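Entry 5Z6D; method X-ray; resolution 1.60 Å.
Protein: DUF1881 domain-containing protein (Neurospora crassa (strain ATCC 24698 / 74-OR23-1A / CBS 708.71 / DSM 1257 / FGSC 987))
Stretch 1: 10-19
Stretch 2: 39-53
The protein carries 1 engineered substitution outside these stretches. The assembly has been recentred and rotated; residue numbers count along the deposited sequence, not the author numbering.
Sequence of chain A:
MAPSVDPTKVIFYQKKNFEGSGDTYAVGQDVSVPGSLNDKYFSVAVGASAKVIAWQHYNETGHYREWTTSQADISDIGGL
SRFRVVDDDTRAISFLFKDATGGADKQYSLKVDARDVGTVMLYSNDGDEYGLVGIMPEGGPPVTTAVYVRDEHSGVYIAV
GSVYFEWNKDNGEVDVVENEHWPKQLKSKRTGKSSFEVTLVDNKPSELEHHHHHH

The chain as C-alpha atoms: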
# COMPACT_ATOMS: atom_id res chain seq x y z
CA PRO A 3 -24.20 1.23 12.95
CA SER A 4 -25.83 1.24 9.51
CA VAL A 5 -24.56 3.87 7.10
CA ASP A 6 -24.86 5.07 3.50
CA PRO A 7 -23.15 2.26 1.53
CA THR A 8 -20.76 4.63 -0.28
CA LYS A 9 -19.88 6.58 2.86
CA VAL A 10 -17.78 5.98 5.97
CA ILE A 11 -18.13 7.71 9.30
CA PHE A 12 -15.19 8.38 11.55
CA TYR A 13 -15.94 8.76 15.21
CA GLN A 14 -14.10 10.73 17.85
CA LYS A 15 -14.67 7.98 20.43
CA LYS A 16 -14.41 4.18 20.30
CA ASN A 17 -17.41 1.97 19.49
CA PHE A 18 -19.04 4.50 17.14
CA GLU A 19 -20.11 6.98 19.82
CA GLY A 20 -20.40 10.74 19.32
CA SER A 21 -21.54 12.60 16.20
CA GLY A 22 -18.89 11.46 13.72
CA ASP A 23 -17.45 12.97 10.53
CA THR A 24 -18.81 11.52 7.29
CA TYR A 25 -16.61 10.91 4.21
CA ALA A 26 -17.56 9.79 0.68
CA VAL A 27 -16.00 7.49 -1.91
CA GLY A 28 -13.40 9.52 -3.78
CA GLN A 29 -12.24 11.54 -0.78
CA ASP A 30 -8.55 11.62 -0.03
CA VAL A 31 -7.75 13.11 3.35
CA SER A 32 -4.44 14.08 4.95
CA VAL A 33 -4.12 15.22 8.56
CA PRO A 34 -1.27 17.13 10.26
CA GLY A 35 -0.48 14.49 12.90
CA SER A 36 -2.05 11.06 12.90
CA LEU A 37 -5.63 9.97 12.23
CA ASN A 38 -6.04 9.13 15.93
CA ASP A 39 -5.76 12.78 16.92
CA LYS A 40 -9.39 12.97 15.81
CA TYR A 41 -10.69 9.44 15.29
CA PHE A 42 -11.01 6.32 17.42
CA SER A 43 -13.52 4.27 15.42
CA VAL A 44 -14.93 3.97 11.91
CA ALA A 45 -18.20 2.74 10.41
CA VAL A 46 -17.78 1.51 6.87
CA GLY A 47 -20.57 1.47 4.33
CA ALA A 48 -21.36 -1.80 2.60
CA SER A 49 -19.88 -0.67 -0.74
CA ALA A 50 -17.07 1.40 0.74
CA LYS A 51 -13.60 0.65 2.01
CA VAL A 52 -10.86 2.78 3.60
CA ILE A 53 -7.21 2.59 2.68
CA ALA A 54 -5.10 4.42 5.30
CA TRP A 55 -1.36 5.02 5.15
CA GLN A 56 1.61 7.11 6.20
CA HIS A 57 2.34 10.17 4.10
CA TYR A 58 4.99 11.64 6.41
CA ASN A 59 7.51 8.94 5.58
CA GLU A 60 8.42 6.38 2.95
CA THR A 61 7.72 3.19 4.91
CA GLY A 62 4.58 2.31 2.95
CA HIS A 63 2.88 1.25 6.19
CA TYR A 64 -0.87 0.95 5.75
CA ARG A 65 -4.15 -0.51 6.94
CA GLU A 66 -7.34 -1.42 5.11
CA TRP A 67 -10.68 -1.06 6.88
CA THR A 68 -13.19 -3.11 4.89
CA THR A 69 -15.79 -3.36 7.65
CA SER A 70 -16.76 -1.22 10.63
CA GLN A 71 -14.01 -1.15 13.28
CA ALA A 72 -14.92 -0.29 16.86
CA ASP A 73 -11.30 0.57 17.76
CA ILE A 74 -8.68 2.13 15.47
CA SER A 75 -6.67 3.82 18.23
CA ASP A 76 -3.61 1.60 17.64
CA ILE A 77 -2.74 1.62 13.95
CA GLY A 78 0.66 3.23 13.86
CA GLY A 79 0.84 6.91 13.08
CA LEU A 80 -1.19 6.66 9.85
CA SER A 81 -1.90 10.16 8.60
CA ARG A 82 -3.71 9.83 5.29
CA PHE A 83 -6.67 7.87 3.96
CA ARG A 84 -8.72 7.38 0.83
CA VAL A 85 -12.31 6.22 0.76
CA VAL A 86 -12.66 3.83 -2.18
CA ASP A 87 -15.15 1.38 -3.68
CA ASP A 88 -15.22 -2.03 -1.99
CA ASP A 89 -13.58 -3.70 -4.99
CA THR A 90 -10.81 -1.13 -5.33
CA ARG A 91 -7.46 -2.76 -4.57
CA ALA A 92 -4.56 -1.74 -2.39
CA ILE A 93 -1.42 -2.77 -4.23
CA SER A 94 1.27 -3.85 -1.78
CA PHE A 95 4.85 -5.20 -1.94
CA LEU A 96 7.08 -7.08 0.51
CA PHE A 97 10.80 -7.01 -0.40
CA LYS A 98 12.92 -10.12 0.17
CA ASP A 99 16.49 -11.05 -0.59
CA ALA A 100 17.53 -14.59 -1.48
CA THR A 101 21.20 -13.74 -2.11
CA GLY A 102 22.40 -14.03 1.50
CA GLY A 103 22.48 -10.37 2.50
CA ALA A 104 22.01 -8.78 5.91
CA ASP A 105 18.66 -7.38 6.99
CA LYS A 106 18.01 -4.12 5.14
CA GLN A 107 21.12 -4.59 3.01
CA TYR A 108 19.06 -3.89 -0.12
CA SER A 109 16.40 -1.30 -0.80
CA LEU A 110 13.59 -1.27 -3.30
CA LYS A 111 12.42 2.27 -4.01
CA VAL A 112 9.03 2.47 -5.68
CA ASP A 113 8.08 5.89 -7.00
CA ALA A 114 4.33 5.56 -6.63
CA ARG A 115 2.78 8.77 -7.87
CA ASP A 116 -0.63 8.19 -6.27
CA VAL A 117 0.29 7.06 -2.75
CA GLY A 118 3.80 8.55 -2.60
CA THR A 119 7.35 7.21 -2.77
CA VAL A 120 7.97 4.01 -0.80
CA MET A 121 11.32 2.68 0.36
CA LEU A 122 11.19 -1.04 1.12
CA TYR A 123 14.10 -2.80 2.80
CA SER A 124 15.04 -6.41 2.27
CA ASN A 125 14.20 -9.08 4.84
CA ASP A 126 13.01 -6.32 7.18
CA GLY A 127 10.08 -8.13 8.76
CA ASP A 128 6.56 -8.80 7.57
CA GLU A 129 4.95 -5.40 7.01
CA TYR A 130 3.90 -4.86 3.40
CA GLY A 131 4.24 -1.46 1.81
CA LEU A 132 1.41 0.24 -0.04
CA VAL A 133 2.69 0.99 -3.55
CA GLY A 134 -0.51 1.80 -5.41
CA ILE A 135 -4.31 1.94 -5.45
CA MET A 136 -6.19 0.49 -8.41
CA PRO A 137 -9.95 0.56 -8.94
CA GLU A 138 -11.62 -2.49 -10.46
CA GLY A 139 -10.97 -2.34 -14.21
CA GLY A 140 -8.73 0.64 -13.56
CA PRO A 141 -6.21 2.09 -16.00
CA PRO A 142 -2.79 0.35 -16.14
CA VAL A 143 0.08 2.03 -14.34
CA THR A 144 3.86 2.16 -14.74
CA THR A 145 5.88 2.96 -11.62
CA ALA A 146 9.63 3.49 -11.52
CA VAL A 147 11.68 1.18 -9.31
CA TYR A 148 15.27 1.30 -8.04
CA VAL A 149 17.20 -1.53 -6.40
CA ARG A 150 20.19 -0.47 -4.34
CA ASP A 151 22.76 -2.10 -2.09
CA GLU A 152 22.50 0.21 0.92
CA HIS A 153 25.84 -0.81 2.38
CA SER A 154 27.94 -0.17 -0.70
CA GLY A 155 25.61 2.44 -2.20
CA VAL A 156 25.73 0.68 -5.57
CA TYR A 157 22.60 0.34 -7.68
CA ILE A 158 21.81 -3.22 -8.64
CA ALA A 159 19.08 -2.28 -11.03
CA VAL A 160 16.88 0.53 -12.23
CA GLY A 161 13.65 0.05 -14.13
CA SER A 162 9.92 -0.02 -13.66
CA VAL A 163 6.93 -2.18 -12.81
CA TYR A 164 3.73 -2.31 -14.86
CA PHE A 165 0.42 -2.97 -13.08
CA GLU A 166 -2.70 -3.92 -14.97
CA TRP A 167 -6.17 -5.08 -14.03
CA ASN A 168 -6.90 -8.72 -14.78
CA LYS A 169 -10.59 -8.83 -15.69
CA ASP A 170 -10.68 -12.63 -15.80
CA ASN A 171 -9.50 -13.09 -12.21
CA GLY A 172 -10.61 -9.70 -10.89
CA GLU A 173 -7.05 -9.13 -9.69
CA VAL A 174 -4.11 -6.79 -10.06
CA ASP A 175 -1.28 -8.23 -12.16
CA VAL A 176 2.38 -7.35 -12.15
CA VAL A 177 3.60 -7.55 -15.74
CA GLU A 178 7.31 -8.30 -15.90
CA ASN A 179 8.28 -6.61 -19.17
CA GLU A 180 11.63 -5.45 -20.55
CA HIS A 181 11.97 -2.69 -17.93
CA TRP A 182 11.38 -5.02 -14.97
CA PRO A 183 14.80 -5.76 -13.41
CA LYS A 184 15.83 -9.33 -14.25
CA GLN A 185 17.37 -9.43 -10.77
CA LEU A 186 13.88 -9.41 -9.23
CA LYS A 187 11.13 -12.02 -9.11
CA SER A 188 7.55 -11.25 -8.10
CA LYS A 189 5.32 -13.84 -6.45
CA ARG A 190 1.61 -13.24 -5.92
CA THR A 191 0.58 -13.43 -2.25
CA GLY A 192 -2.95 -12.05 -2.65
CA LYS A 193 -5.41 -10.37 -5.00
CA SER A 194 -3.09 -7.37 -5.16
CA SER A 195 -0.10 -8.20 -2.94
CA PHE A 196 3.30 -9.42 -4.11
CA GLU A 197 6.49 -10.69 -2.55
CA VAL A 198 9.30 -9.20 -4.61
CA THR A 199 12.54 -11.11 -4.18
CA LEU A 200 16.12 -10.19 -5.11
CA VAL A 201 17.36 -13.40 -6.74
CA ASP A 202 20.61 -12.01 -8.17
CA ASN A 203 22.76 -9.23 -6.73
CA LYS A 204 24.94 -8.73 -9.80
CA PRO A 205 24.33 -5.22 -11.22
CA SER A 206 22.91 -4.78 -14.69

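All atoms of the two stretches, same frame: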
# COMPACT_ATOMS: atom_id res chain seq x y z
N VAL A 10 -18.35 6.52 4.74
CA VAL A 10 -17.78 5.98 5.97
C VAL A 10 -17.92 7.08 7.00
O VAL A 10 -17.96 8.26 6.66
CB VAL A 10 -16.28 5.53 5.81
CG1 VAL A 10 -16.13 4.51 4.67
CG2 VAL A 10 -15.36 6.73 5.60
N ILE A 11 -18.07 6.70 8.26
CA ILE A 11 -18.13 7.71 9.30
C ILE A 11 -17.04 7.45 10.31
O ILE A 11 -16.94 6.36 10.86
CB ILE A 11 -19.50 7.73 10.02
CG1 ILE A 11 -20.65 7.76 9.02
CG2 ILE A 11 -19.55 8.91 10.97
CD1 ILE A 11 -22.02 7.90 9.67
N PHE A 12 -16.22 8.47 10.53
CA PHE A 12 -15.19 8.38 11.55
C PHE A 12 -15.70 8.98 12.84
O PHE A 12 -16.28 10.05 12.86
CB PHE A 12 -13.92 9.09 11.10
CG PHE A 12 -13.07 8.27 10.16
CD1 PHE A 12 -12.19 7.33 10.65
CD2 PHE A 12 -13.16 8.46 8.78
CE1 PHE A 12 -11.41 6.58 9.78
CE2 PHE A 12 -12.38 7.72 7.91
CZ PHE A 12 -11.50 6.79 8.40
N TYR A 13 -15.47 8.29 13.94
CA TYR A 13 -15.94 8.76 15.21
C TYR A 13 -14.77 9.12 16.10
O TYR A 13 -13.72 8.44 16.13
CB TYR A 13 -16.83 7.71 15.87
CG TYR A 13 -18.07 7.34 15.07
CD1 TYR A 13 -19.28 8.02 15.24
CD2 TYR A 13 -18.03 6.31 14.14
CE1 TYR A 13 -20.41 7.68 14.49
CE2 TYR A 13 -19.14 5.96 13.39
CZ TYR A 13 -20.33 6.64 13.57
OH TYR A 13 -21.42 6.27 12.82
N GLN A 14 -15.01 10.20 16.86
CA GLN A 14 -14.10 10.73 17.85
C GLN A 14 -13.86 9.77 19.02
O GLN A 14 -12.77 9.75 19.59
CB GLN A 14 -14.66 12.06 18.35
CG GLN A 14 -14.42 12.39 19.81
CD GLN A 14 -15.46 13.36 20.35
OE1 GLN A 14 -16.66 13.11 20.26
NE2 GLN A 14 -14.99 14.46 20.90
N LYS A 15 -14.86 8.97 19.38
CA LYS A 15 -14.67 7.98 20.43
C LYS A 15 -14.75 6.56 19.88
O LYS A 15 -15.16 6.36 18.73
CB LYS A 15 -15.72 8.18 21.53
CG LYS A 15 -16.00 9.63 21.85
CD LYS A 15 -16.19 9.85 23.34
CE LYS A 15 -17.05 11.08 23.61
NZ LYS A 15 -18.47 10.87 23.19
N LYS A 16 -14.33 5.59 20.69
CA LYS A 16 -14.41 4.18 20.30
C LYS A 16 -15.86 3.72 20.24
O LYS A 16 -16.76 4.40 20.73
CB LYS A 16 -13.61 3.31 21.27
CG LYS A 16 -12.12 3.58 21.28
CD LYS A 16 -11.40 2.73 22.31
CE LYS A 16 -9.89 2.94 22.22
NZ LYS A 16 -9.13 2.06 23.14
N ASN A 17 -16.09 2.58 19.60
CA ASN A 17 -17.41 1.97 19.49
C ASN A 17 -18.50 2.88 18.92
O ASN A 17 -19.67 2.80 19.33
CB ASN A 17 -17.85 1.45 20.87
CG ASN A 17 -18.88 0.34 20.77
OD1 ASN A 17 -18.87 -0.45 19.83
ND2 ASN A 17 -19.80 0.29 21.74
N PHE A 18 -18.11 3.74 17.98
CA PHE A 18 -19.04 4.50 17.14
C PHE A 18 -19.89 5.51 17.92
O PHE A 18 -21.03 5.78 17.56
CB PHE A 18 -19.95 3.56 16.36
CG PHE A 18 -19.24 2.33 15.84
CD1 PHE A 18 -18.37 2.44 14.77
CD2 PHE A 18 -19.45 1.08 16.41
CE1 PHE A 18 -17.71 1.32 14.27
CE2 PHE A 18 -18.79 -0.04 15.92
CZ PHE A 18 -17.91 0.08 14.84
N GLU A 19 -19.33 6.06 18.99
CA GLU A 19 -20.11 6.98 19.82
C GLU A 19 -19.69 8.42 19.53
O GLU A 19 -18.56 8.68 19.08
CB GLU A 19 -19.96 6.64 21.30
CG GLU A 19 -20.18 5.15 21.65
CD GLU A 19 -21.65 4.71 21.61
OE1 GLU A 19 -22.48 5.40 20.99
OE2 GLU A 19 -21.97 3.65 22.20
N ASP A 39 -5.65 11.51 16.23
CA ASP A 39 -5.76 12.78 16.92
C ASP A 39 -7.21 13.26 16.86
O ASP A 39 -7.62 14.14 17.61
CB ASP A 39 -4.81 13.82 16.32
CG ASP A 39 -3.36 13.41 16.43
OD1 ASP A 39 -3.02 12.64 17.35
OD2 ASP A 39 -2.55 13.85 15.58
N LYS A 40 -7.97 12.66 15.95
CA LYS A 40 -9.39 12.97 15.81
C LYS A 40 -10.25 11.72 16.01
O LYS A 40 -11.29 11.78 16.66
CB LYS A 40 -9.69 13.59 14.44
CG LYS A 40 -8.94 14.88 14.13
CD LYS A 40 -7.65 14.60 13.38
CE LYS A 40 -6.81 15.85 13.20
NZ LYS A 40 -5.44 15.53 12.73
N TYR A 41 -9.80 10.59 15.46
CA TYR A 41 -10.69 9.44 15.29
C TYR A 41 -10.26 8.17 15.99
O TYR A 41 -9.10 7.76 15.93
CB TYR A 41 -10.87 9.15 13.80
CG TYR A 41 -11.41 10.31 13.04
CD1 TYR A 41 -12.43 11.09 13.55
CD2 TYR A 41 -10.89 10.65 11.80
CE1 TYR A 41 -12.93 12.16 12.85
CE2 TYR A 41 -11.38 11.72 11.09
CZ TYR A 41 -12.40 12.47 11.63
OH TYR A 41 -12.89 13.54 10.92
N PHE A 42 -11.23 7.55 16.66
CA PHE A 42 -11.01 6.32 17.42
C PHE A 42 -11.84 5.14 16.89
O PHE A 42 -11.61 3.99 17.29
CB PHE A 42 -11.34 6.54 18.90
CG PHE A 42 -10.19 7.05 19.72
CD1 PHE A 42 -8.92 7.14 19.18
CD2 PHE A 42 -10.39 7.40 21.05
CE1 PHE A 42 -7.86 7.59 19.95
CE2 PHE A 42 -9.33 7.86 21.82
CZ PHE A 42 -8.07 7.95 21.27
N SER A 43 -12.83 5.41 16.04
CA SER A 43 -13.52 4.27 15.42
C SER A 43 -14.04 4.64 14.06
O SER A 43 -14.05 5.82 13.70
CB SER A 43 -14.66 3.74 16.32
OG SER A 43 -15.58 4.76 16.66
N VAL A 44 -14.45 3.66 13.27
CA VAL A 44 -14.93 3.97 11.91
C VAL A 44 -16.00 2.98 11.45
O VAL A 44 -15.81 1.76 11.49
CB VAL A 44 -13.77 4.02 10.89
CG1 VAL A 44 -13.01 2.68 10.83
CG2 VAL A 44 -14.27 4.44 9.50
N ALA A 45 -17.14 3.53 11.04
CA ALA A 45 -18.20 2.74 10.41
C ALA A 45 -18.01 2.77 8.91
O ALA A 45 -17.83 3.84 8.32
CB ALA A 45 -19.57 3.28 10.79
N VAL A 46 -18.05 1.60 8.29
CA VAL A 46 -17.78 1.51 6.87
C VAL A 46 -19.01 1.03 6.12
O VAL A 46 -19.56 -0.02 6.43
CB VAL A 46 -16.62 0.56 6.58
CG1 VAL A 46 -16.41 0.40 5.07
CG2 VAL A 46 -15.37 1.08 7.26
N GLY A 47 -19.44 1.83 5.15
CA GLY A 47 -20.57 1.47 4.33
C GLY A 47 -20.33 0.18 3.59
O GLY A 47 -19.18 -0.22 3.35
N ALA A 48 -21.42 -0.47 3.21
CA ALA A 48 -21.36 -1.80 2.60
C ALA A 48 -20.62 -1.86 1.25
O ALA A 48 -20.14 -2.91 0.84
CB ALA A 48 -22.77 -2.34 2.43
N SER A 49 -20.54 -0.72 0.56
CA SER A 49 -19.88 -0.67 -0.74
C SER A 49 -18.62 0.18 -0.68
O SER A 49 -18.03 0.51 -1.71
CB SER A 49 -20.83 -0.13 -1.80
OG SER A 49 -21.94 -1.00 -1.97
N ALA A 50 -18.24 0.55 0.54
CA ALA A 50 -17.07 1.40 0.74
C ALA A 50 -15.94 0.61 1.38
O ALA A 50 -16.11 -0.53 1.85
CB ALA A 50 -17.43 2.60 1.60
N LYS A 51 -14.78 1.23 1.42
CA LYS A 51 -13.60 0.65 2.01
C LYS A 51 -12.64 1.81 2.28
O LYS A 51 -12.66 2.79 1.54
CB LYS A 51 -13.02 -0.40 1.07
CG LYS A 51 -11.59 -0.79 1.26
CD LYS A 51 -11.25 -1.72 0.11
CE LYS A 51 -9.87 -2.26 0.18
NZ LYS A 51 -9.76 -3.33 -0.83
N VAL A 52 -11.85 1.74 3.35
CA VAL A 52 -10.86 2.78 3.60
C VAL A 52 -9.47 2.21 3.45
O VAL A 52 -9.15 1.15 4.01
CB VAL A 52 -10.97 3.38 5.01
CG1 VAL A 52 -9.96 4.52 5.18
CG2 VAL A 52 -12.38 3.88 5.29
N ILE A 53 -8.63 2.90 2.69
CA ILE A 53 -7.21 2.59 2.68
C ILE A 53 -6.49 3.72 3.39
O ILE A 53 -6.58 4.87 2.97
CB ILE A 53 -6.67 2.42 1.25
CG1 ILE A 53 -7.40 1.27 0.54
CG2 ILE A 53 -5.16 2.19 1.28
CD1 ILE A 53 -7.14 1.22 -0.96

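The contact between residues 10-19 and 39-53 has an apolar centre. Val10 and Phe12 project from strand 10-13 onto the same face of the sheet as Val44 and Val46 of strand 43-46, and there their side chains close together. Phe12, buried, has the largest area covered by the other stretch. Its ring receives Val44 over one face, with Val44 CG2 3.7 Å from the centroid of the Phe12 ring and 15° off the normal, so the methyl group sits over the pi cloud in a CH-pi contact. At the edge of the same ring, Phe12 CZ lies 4.2 Å from Val52 CG1. Phe12 is in turn a donor of the same kind of contact: its CB sits over the face of the Tyr41 ring, 3.3 Å from the Tyr41 centroid and 8° off the normal. The two rings are nearly parallel, with planes at 23°, but slid apart with centroids separated by 5.0 Å, so they barely overlap and the CB contact is the more direct one. Val10 extends this apolar layer toward strand 50-53. Val10 CG1 approaches Ala50 CB at 3.8 Å, Val52 CG2 at 3.9 Å and Val46 CG1 at 4.1 Å, so a single methyl meets side chains from both strands of the second stretch. The type I turn from Gly47 to Ala50, closed by a hydrogen bond from Ala50 N to Gly47 O (3.1 Å), links those strands.

The backbone beneath this layer is antiparallel: the axes of strands 10-13 and 43-46 run at 166° and approach to 4.6 Å. Val10 pairs with Val46 and Phe12 with Val44 as non-hydrogen-bonded pairs, alternating with the hydrogen-bonded pairs Ile11-Ala45 and Tyr13-Ser43. Ile11 and Ala45 bond reciprocally, Ile11 N to Ala45 O at 2.9 Å and Ala45 N to Ile11 O at 2.8 Å. Tyr13 N reaches Ser43 O at 2.9 Å in an almost linear bond (177°). Tyr13 O accepts two amides, Phe42 N at 2.7 Å and Ser43 N at 3.2 Å, and so holds the start of the strand together with the residue before it. Between these bonds, CA-H groups also face carbonyls, as in Val10 CA to Ala45 O at 3.2 Å.

On the opposite face, the side chains of Ile11, Tyr13, Ser43 and Ala45 alternate with the Val10, Phe12, Val44 and Val46 set. Tyr13 CE2 lies 3.8 Å from Ala45 CB, which sits at the edge of the Tyr13 ring. Phe18, beyond the strand, brings its ring edge to strand 43-46, with Phe18 CE1 3.4 Å from Val44 O.

At the polar end, Ser43 OG ties down the loop after strand 10-13. Ser43 OG donates to Lys15 O at 2.6 Å and accepts from Phe18 N at 3.0 Å, so one hydroxyl clamps two points of the loop backbone. Nearby, Phe42 CB packs 3.9 Å from Lys16 CG, an aliphatic contact near the solvent-facing side of the loop, where Lys16 is exposed.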